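Local structure of major pilin protein fimA (Silicibacter pomeroyi, 2IMH) at residues Gly162-Asp174 with Leu180-Leu193. The protein is of unknown function and belongs to the DUF1028 family, with no established enzymatic or binding activity. Sequence-based numbering, arbitrary orientation.
Sequences GLLSAAMLVLHPD and LRIDYHPDNPIGAL
P189, the first residue of helix 189-200, lays its pyrrolidine ring over the start of strand 165-172. Its CG lies 3.7 Å from L163 CB, while its CB sits 4.1 Å from A166 CB, the small alanine side chain being consistent with the close approach of the helix. One turn on, L193 has CG anti to its backbone N (chi1 -172°), which brings CD2 over the A167 backbone, 3.8 Å from A167 N, with A166 CB at 4.0 Å. Beside P189, L163 and I190 cross obliquely, their CD1 methyls 3.6 Å apart, with I190 also reaching helix 142-155. Beneath the helix, A166 and M168 each form a hydrogen-bonded antiparallel pair, with I182 and L180; I182 N to A166 O is 2.9 Å. On the opposite sheet face, A167 CB meets R181 CG, and the bent R181 chain grips D183 side-on, NE to OD1 and NH2 to OD2. H185 N continues the bonding to L164 O, beside a classic bulge where L164 and S165 both face T23. H185 ND1 accepts from N188 N, and N188 OD1 caps the helix through G191 N. This is an antiparallel β-hairpin at a sheet edge, whose second strand leads through loop 183-188 into a helix packed back across the sheet.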
# COMPACT_ATOMS: atom_id res chain seq x y z
N GLY A 162 -8.62 -1.88 18.03
CA GLY A 162 -8.90 -0.63 17.32
C GLY A 162 -7.70 -0.24 16.46
O GLY A 162 -6.60 -0.75 16.64
N LEU A 163 -7.93 0.64 15.50
CA LEU A 163 -6.86 1.13 14.65
C LEU A 163 -6.55 2.58 14.99
O LEU A 163 -7.46 3.33 15.36
CB LEU A 163 -7.30 1.03 13.18
CG LEU A 163 -7.56 -0.39 12.65
CD1 LEU A 163 -8.26 -0.35 11.30
CD2 LEU A 163 -6.27 -1.18 12.55
N LEU A 164 -5.28 2.97 14.83
CA LEU A 164 -4.86 4.35 15.10
C LEU A 164 -4.28 5.05 13.87
O LEU A 164 -4.20 6.29 13.85
CB LEU A 164 -3.84 4.42 16.25
CG LEU A 164 -4.33 4.06 17.65
CD1 LEU A 164 -3.16 4.21 18.63
CD2 LEU A 164 -5.55 4.93 18.05
N SER A 165 -3.87 4.29 12.85
CA SER A 165 -3.35 4.92 11.62
C SER A 165 -3.73 4.14 10.36
O SER A 165 -3.98 2.93 10.41
CB SER A 165 -1.83 5.11 11.70
OG SER A 165 -1.13 3.87 11.68
N ALA A 166 -3.79 4.84 9.24
CA ALA A 166 -4.12 4.23 7.96
C ALA A 166 -3.40 5.02 6.88
O ALA A 166 -3.08 6.20 7.07
CB ALA A 166 -5.64 4.27 7.71
N ALA A 167 -3.12 4.36 5.76
CA ALA A 167 -2.48 5.02 4.64
C ALA A 167 -2.77 4.34 3.31
O ALA A 167 -3.15 3.16 3.26
CB ALA A 167 -0.98 5.08 4.85
N MSE A 168 -2.52 5.10 2.25
CA MSE A 168 -2.61 4.58 0.89
C MSE A 168 -1.47 5.18 0.08
O MSE A 168 -1.02 6.30 0.36
CB MSE A 168 -3.95 4.96 0.23
CG MSE A 168 -4.24 4.21 -1.07
SE MSE A 168 -6.14 4.30 -1.57
CE MSE A 168 -6.81 3.36 -0.01
N LEU A 169 -1.01 4.42 -0.90
CA LEU A 169 0.03 4.89 -1.79
C LEU A 169 -0.32 4.37 -3.17
O LEU A 169 -0.46 3.15 -3.34
CB LEU A 169 1.39 4.35 -1.34
CG LEU A 169 2.56 4.69 -2.28
CD1 LEU A 169 2.79 6.20 -2.25
CD2 LEU A 169 3.85 3.93 -1.92
N VAL A 170 -0.45 5.27 -4.14
CA VAL A 170 -0.76 4.86 -5.51
C VAL A 170 0.12 5.60 -6.50
O VAL A 170 0.27 6.83 -6.40
CB VAL A 170 -2.26 5.06 -5.87
CG1 VAL A 170 -2.52 4.72 -7.37
CG2 VAL A 170 -3.16 4.21 -4.94
N LEU A 171 0.68 4.85 -7.44
CA LEU A 171 1.65 5.38 -8.41
C LEU A 171 1.22 5.06 -9.83
O LEU A 171 0.72 3.98 -10.10
CB LEU A 171 3.03 4.76 -8.18
CG LEU A 171 3.61 4.80 -6.75
CD1 LEU A 171 4.97 4.11 -6.73
CD2 LEU A 171 3.72 6.25 -6.27
N HIS A 172 1.45 6.01 -10.73
CA HIS A 172 1.15 5.81 -12.15
C HIS A 172 2.03 6.80 -12.92
O HIS A 172 2.23 7.92 -12.46
CB HIS A 172 -0.30 6.14 -12.43
CG HIS A 172 -0.69 5.89 -13.85
ND1 HIS A 172 -0.51 6.83 -14.84
CD2 HIS A 172 -1.21 4.80 -14.45
CE1 HIS A 172 -0.92 6.33 -16.00
NE2 HIS A 172 -1.35 5.10 -15.79
N PRO A 173 2.55 6.40 -14.09
CA PRO A 173 3.51 7.29 -14.77
C PRO A 173 2.97 8.64 -15.23
O PRO A 173 3.76 9.55 -15.47
CB PRO A 173 3.93 6.47 -16.00
CG PRO A 173 2.82 5.52 -16.23
CD PRO A 173 2.33 5.16 -14.85
N ASP A 174 1.64 8.77 -15.37
CA ASP A 174 1.03 10.02 -15.84
C ASP A 174 0.53 10.88 -14.69
O ASP A 174 -0.13 11.90 -14.92
CB ASP A 174 -0.14 9.72 -16.79
CG ASP A 174 0.29 8.98 -18.04
OD1 ASP A 174 1.48 9.07 -18.43
OD2 ASP A 174 -0.59 8.30 -18.63
N LEU A 180 -1.20 9.25 0.81
CA LEU A 180 -2.21 9.76 1.74
C LEU A 180 -2.02 9.06 3.07
O LEU A 180 -2.15 7.83 3.16
CB LEU A 180 -3.63 9.50 1.22
CG LEU A 180 -3.89 10.05 -0.19
CD1 LEU A 180 -5.27 9.64 -0.70
CD2 LEU A 180 -3.66 11.55 -0.27
N ARG A 181 -1.72 9.85 4.10
CA ARG A 181 -1.42 9.30 5.41
C ARG A 181 -2.25 9.92 6.51
O ARG A 181 -2.34 11.15 6.62
CB ARG A 181 0.08 9.44 5.72
CG ARG A 181 0.90 8.36 4.99
CD ARG A 181 2.37 8.57 5.12
NE ARG A 181 2.83 8.76 6.49
CZ ARG A 181 4.11 8.92 6.80
NH1 ARG A 181 5.02 8.88 5.83
NH2 ARG A 181 4.48 9.12 8.06
N ILE A 182 -2.88 9.05 7.29
CA ILE A 182 -3.42 9.41 8.60
C ILE A 182 -2.51 8.74 9.62
O ILE A 182 -2.59 7.52 9.83
CB ILE A 182 -4.88 8.89 8.77
CG1 ILE A 182 -5.79 9.37 7.62
CG2 ILE A 182 -5.44 9.31 10.14
CD1 ILE A 182 -5.93 10.89 7.49
N ASP A 183 -1.60 9.51 10.21
CA ASP A 183 -0.56 8.91 11.06
C ASP A 183 -1.05 8.67 12.48
O ASP A 183 -0.46 7.88 13.24
CB ASP A 183 0.69 9.80 11.08
CG ASP A 183 1.58 9.59 9.85
OD1 ASP A 183 1.27 8.74 8.97
OD2 ASP A 183 2.59 10.33 9.75
N TYR A 184 -2.13 9.36 12.85
CA TYR A 184 -2.83 9.11 14.11
C TYR A 184 -4.26 9.64 14.03
O TYR A 184 -4.50 10.78 13.59
CB TYR A 184 -2.11 9.76 15.30
CG TYR A 184 -2.96 9.76 16.55
CD1 TYR A 184 -3.08 8.61 17.33
CD2 TYR A 184 -3.69 10.90 16.92
CE1 TYR A 184 -3.88 8.59 18.47
CE2 TYR A 184 -4.51 10.89 18.06
CZ TYR A 184 -4.60 9.74 18.82
OH TYR A 184 -5.39 9.71 19.96
N HIS A 185 -5.21 8.81 14.43
CA HIS A 185 -6.59 9.27 14.66
C HIS A 185 -7.11 8.45 15.82
O HIS A 185 -6.89 7.24 15.84
CB HIS A 185 -7.47 9.06 13.41
CG HIS A 185 -8.81 9.72 13.50
ND1 HIS A 185 -9.88 9.15 14.16
CD2 HIS A 185 -9.26 10.90 13.01
CE1 HIS A 185 -10.93 9.95 14.07
NE2 HIS A 185 -10.57 11.03 13.38
N PRO A 186 -7.77 9.10 16.80
CA PRO A 186 -8.16 8.43 18.05
C PRO A 186 -9.17 7.29 17.89
O PRO A 186 -9.18 6.35 18.72
CB PRO A 186 -8.74 9.57 18.91
CG PRO A 186 -9.16 10.61 17.94
CD PRO A 186 -8.16 10.52 16.80
N ASP A 187 -9.99 7.31 16.84
CA ASP A 187 -11.04 6.28 16.74
C ASP A 187 -11.38 5.77 15.35
O ASP A 187 -11.99 4.72 15.24
CB ASP A 187 -12.31 6.80 17.40
CG ASP A 187 -12.81 8.04 16.74
OD1 ASP A 187 -13.43 7.92 15.67
OD2 ASP A 187 -12.54 9.15 17.27
N ASN A 188 -11.02 6.50 14.29
CA ASN A 188 -11.38 6.05 12.94
C ASN A 188 -10.43 6.54 11.84
O ASN A 188 -10.81 7.40 11.02
CB ASN A 188 -12.83 6.44 12.60
CG ASN A 188 -13.34 5.77 11.32
OD1 ASN A 188 -12.69 4.90 10.74
ND2 ASN A 188 -14.52 6.19 10.89
N PRO A 189 -9.20 6.00 11.82
CA PRO A 189 -8.23 6.45 10.83
C PRO A 189 -8.67 6.08 9.41
O PRO A 189 -8.39 6.82 8.48
CB PRO A 189 -6.93 5.74 11.26
CG PRO A 189 -7.41 4.51 11.97
CD PRO A 189 -8.64 4.97 12.71
N ILE A 190 -9.38 4.97 9.23
CA ILE A 190 -9.80 4.61 7.86
C ILE A 190 -10.80 5.65 7.31
O ILE A 190 -10.69 6.08 6.16
CB ILE A 190 -10.36 3.18 7.73
CG1 ILE A 190 -9.31 2.15 8.18
CG2 ILE A 190 -10.80 2.94 6.29
CD1 ILE A 190 -9.82 0.70 8.19
N GLY A 191 -11.75 6.06 8.16
CA GLY A 191 -12.73 7.08 7.78
C GLY A 191 -12.04 8.38 7.42
O GLY A 191 -12.40 9.07 6.44
N ALA A 192 -11.03 8.72 8.22
CA ALA A 192 -10.30 9.97 8.00
C ALA A 192 -9.51 9.89 6.69
O ALA A 192 -9.38 10.89 5.97
CB ALA A 192 -9.39 10.27 9.18
N LEU A 193 -8.98 8.69 6.40
CA LEU A 193 -8.32 8.45 5.12
C LEU A 193 -9.26 8.65 3.95
O LEU A 193 -8.87 9.27 2.97
CB LEU A 193 -7.73 7.03 5.06
CG LEU A 193 -6.84 6.72 3.85
CD1 LEU A 193 -5.65 7.66 3.73
CD2 LEU A 193 -6.36 5.25 3.95
O HOH W 1 -8.68 3.69 17.70
O HOH W 2 -10.37 2.47 15.28
O HOH W 3 -0.11 6.54 8.10